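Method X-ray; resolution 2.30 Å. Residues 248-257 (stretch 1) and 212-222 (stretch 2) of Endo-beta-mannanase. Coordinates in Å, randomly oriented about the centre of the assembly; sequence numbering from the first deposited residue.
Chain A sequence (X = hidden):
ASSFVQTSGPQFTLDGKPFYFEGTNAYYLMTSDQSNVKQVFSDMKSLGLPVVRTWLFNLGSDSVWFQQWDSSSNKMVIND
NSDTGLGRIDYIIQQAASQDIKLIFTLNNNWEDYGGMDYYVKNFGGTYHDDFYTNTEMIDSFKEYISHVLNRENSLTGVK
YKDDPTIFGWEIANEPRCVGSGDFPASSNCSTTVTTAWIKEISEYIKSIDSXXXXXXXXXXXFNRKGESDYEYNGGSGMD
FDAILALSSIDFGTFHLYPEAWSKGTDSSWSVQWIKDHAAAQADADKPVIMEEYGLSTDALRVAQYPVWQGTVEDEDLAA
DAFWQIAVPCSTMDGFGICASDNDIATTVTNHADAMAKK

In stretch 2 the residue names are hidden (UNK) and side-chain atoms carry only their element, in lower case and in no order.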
# COMPACT_ATOMS: atom_id res chain seq x y z
N SER A 248 -6.32 6.76 16.46
CA SER A 248 -7.57 5.98 16.47
C SER A 248 -8.17 5.92 15.07
O SER A 248 -9.00 5.07 14.77
CB SER A 248 -8.57 6.60 17.45
OG SER A 248 -8.68 7.99 17.23
N SER A 249 -7.71 6.82 14.20
CA SER A 249 -8.16 6.90 12.82
C SER A 249 -7.45 5.90 11.88
O SER A 249 -7.82 5.79 10.71
CB SER A 249 -7.93 8.32 12.32
OG SER A 249 -8.71 8.56 11.17
N ILE A 250 -6.44 5.21 12.40
CA ILE A 250 -5.66 4.21 11.65
C ILE A 250 -5.97 2.82 12.21
O ILE A 250 -5.70 2.55 13.38
CB ILE A 250 -4.14 4.49 11.76
CG1 ILE A 250 -3.79 5.92 11.31
CG2 ILE A 250 -3.34 3.44 11.00
CD1 ILE A 250 -3.71 6.14 9.81
N ASP A 251 -6.51 1.94 11.38
CA ASP A 251 -6.96 0.62 11.85
C ASP A 251 -5.87 -0.44 11.90
O ASP A 251 -5.88 -1.29 12.79
CB ASP A 251 -8.12 0.11 11.00
CG ASP A 251 -9.30 1.06 11.01
OD1 ASP A 251 -9.82 1.38 12.10
OD2 ASP A 251 -9.71 1.48 9.91
N PHE A 252 -4.95 -0.40 10.94
CA PHE A 252 -3.79 -1.28 10.94
C PHE A 252 -2.52 -0.54 10.51
O PHE A 252 -2.58 0.49 9.84
CB PHE A 252 -4.03 -2.54 10.10
CG PHE A 252 -4.22 -2.28 8.63
CD1 PHE A 252 -3.14 -2.32 7.76
CD2 PHE A 252 -5.49 -2.01 8.11
CE1 PHE A 252 -3.32 -2.08 6.41
CE2 PHE A 252 -5.67 -1.78 6.76
CZ PHE A 252 -4.58 -1.81 5.90
N GLY A 253 -1.37 -1.08 10.92
CA GLY A 253 -0.07 -0.51 10.56
C GLY A 253 0.56 -1.25 9.40
O GLY A 253 0.34 -2.46 9.20
N THR A 254 1.36 -0.52 8.63
CA THR A 254 2.03 -1.09 7.48
C THR A 254 3.52 -0.85 7.55
O THR A 254 3.97 0.22 7.97
CB THR A 254 1.51 -0.48 6.17
OG1 THR A 254 1.33 0.93 6.36
CG2 THR A 254 0.17 -1.09 5.79
N PHE A 255 4.27 -1.86 7.13
CA PHE A 255 5.70 -1.73 6.92
C PHE A 255 6.21 -2.53 5.71
O PHE A 255 5.60 -3.52 5.27
CB PHE A 255 6.49 -2.03 8.20
CG PHE A 255 6.63 -3.49 8.53
CD1 PHE A 255 7.84 -4.15 8.30
CD2 PHE A 255 5.58 -4.21 9.09
CE1 PHE A 255 7.99 -5.49 8.63
CE2 PHE A 255 5.73 -5.56 9.42
CZ PHE A 255 6.94 -6.19 9.19
N HIS A 256 7.33 -2.07 5.17
CA HIS A 256 7.93 -2.65 3.98
C HIS A 256 9.27 -3.19 4.34
O HIS A 256 9.85 -2.81 5.36
CB HIS A 256 8.06 -1.58 2.90
CG HIS A 256 6.74 -0.98 2.46
ND1 HIS A 256 6.57 -0.38 1.27
CD2 HIS A 256 5.50 -0.93 3.10
CE1 HIS A 256 5.30 0.04 1.16
NE2 HIS A 256 4.65 -0.29 2.28
N LEU A 257 9.79 -4.09 3.51
CA LEU A 257 11.11 -4.66 3.71
C LEU A 257 11.92 -4.68 2.42
O LEU A 257 11.60 -5.42 1.48
CB LEU A 257 11.02 -6.06 4.34
CG LEU A 257 12.32 -6.83 4.61
CD1 LEU A 257 13.30 -6.01 5.44
CD2 LEU A 257 12.03 -8.17 5.28
N UNK A 212 -17.19 2.03 6.72
CA UNK A 212 -17.18 0.57 6.55
C UNK A 212 -15.77 0.01 6.51
O UNK A 212 -15.52 -1.07 7.01
n UNK A 212 -19.80 1.13 4.07
c UNK A 212 -17.96 0.15 5.30
o UNK A 212 -20.06 0.77 6.27
c UNK A 212 -19.37 0.71 5.26
N UNK A 213 -14.86 0.77 5.91
CA UNK A 213 -13.54 0.27 5.57
C UNK A 213 -12.47 0.60 6.57
O UNK A 213 -12.58 1.57 7.33
c UNK A 213 -15.27 0.10 1.36
n UNK A 213 -14.73 0.90 2.30
n UNK A 213 -14.79 -1.14 1.54
c UNK A 213 -13.89 0.18 3.06
c UNK A 213 -13.12 0.78 4.20
c UNK A 213 -13.93 -1.13 2.58
N UNK A 214 -11.42 -0.22 6.55
CA UNK A 214 -10.22 0.04 7.32
C UNK A 214 -9.38 1.10 6.63
O UNK A 214 -9.47 1.31 5.41
c UNK A 214 -9.41 -1.24 7.52
c UNK A 214 -10.76 -2.09 9.48
c UNK A 214 -9.17 -3.59 8.27
c UNK A 214 -10.14 -2.44 8.13
N UNK A 215 -8.54 1.76 7.42
CA UNK A 215 -7.64 2.77 6.88
C UNK A 215 -6.25 2.50 7.45
O UNK A 215 -6.11 2.19 8.63
c UNK A 215 -9.54 4.40 6.76
c UNK A 215 -7.21 5.25 6.56
c UNK A 215 -8.11 4.21 7.22
N UNK A 216 -5.24 2.60 6.59
CA UNK A 216 -3.84 2.57 6.99
C UNK A 216 -3.07 3.66 6.25
O UNK A 216 -3.66 4.41 5.47
c UNK A 216 -3.22 1.21 6.74
N UNK A 217 -1.77 3.77 6.48
CA UNK A 217 -0.97 4.76 5.77
C UNK A 217 -0.41 4.20 4.48
O UNK A 217 -0.58 4.80 3.42
c UNK A 217 -0.43 6.05 7.85
c UNK A 217 1.03 6.31 5.84
c UNK A 217 0.16 5.35 6.65
N UNK A 218 0.24 3.04 4.58
CA UNK A 218 0.95 2.43 3.45
C UNK A 218 2.43 2.79 3.45
O UNK A 218 3.08 2.74 2.41
N UNK A 219 2.95 3.15 4.62
CA UNK A 219 4.36 3.56 4.78
C UNK A 219 5.29 2.36 4.87
O UNK A 219 4.84 1.22 4.97
o UNK A 219 5.21 3.80 8.20
c UNK A 219 4.29 3.77 7.34
o UNK A 219 3.17 3.24 7.55
c UNK A 219 4.55 4.48 5.99
N UNK A 220 6.59 2.64 4.86
CA UNK A 220 7.62 1.61 4.96
C UNK A 220 7.77 1.06 6.38
O UNK A 220 8.38 0.00 6.58
c UNK A 220 8.96 2.12 4.43
o UNK A 220 9.65 4.56 2.82
c UNK A 220 9.90 3.38 2.45
c UNK A 220 9.00 2.25 2.92
o UNK A 220 10.84 3.09 1.68
N UNK A 221 7.22 1.80 7.35
CA UNK A 221 7.21 1.38 8.74
C UNK A 221 8.35 1.93 9.55
O UNK A 221 8.72 1.37 10.58
N UNK A 222 8.90 3.05 9.10
CA UNK A 222 10.03 3.70 9.77
C UNK A 222 9.64 4.24 11.14
O UNK A 222 8.63 4.92 11.27
c UNK A 222 11.60 2.91 7.43
c UNK A 222 10.66 4.79 8.88
c UNK A 222 12.31 3.31 5.17
c UNK A 222 12.11 2.44 6.24
c UNK A 222 11.43 5.11 6.50
c UNK A 222 11.96 4.64 5.30
c UNK A 222 11.23 4.26 7.58

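Position 212 has a side chain of two carbons, the second carrying one oxygen and one nitrogen. It does not reach stretch 1. This carboxamide is Asn212.

Position 213 has one carbon and then a five-membered ring of three carbons and two nitrogens. The end of the side chain leads away from stretch 1. It is His213.

Position 214 has four carbons, forked at the second. CB lies 3.9 Å from CE2 of Phe252, at the edge of that ring. The fork after CB marks Leu214.

Position 215 has three carbons, with the first carrying the other two. CB is 3.8 Å from O of Ser249. The backbone makes two hydrogen bonds to Asp251: N of 215 to OD2 at 2.8 Å, and Asp251 N to O of 215 at 2.8 Å. Branching at CB without a hydroxyl gives Val215.

Position 216 has a single carbon. CB sits over one face of the Phe252 ring, 3.3 Å from CE1 of Phe252, in a CH-pi contact. It is Ala216.

Position 217 again has one carbon carrying two. One branch lies 3.8 Å from CD1 of Ile250, an apolar contact. It is Val217.

Position 218 has no side-chain atoms. Its N donates to OG1 of Thr254 at 3.0 Å. With phi at 95°, a CB would be jammed against the carbonyl O of the residue before. It is Gly218.

Position 219 has two carbons, the second carrying two oxygens. One oxygen accepts a weak hydrogen bond from OG1 of Thr254 at 3.2 Å. The short carboxylate is Asp219. Its OD2 takes a weak bond from N of position 221 at 3.0 Å.

Position 220 has three carbons, the third carrying two oxygens. CA lies off-centre over the His256 ring. The carboxylate is satisfied elsewhere in the structure. It is Glu220.

Position 221 has no side-chain atoms. CA is 3.5 Å from CB of Phe255, and a CB here would clash with that same atom. It is Gly221.

Position 222 has one carbon and a six-carbon ring. It makes no contact with stretch 1. It is Phe222.

The contact combines polar anchors with apolar packing. Asp251 holds Val215 through both its backbone N and its carboxylate. Thr254 OG1 links Gly218 to Asp219, as acceptor from one and donor to the other. His256 N gives a nearly straight hydrogen bond to Glu220 O at 2.7 Å. Gly221 lets the backbone come close, with its CA 3.9 Å from CA of Phe255.

Stretch 2 212-222: NHLVAVGDEGF
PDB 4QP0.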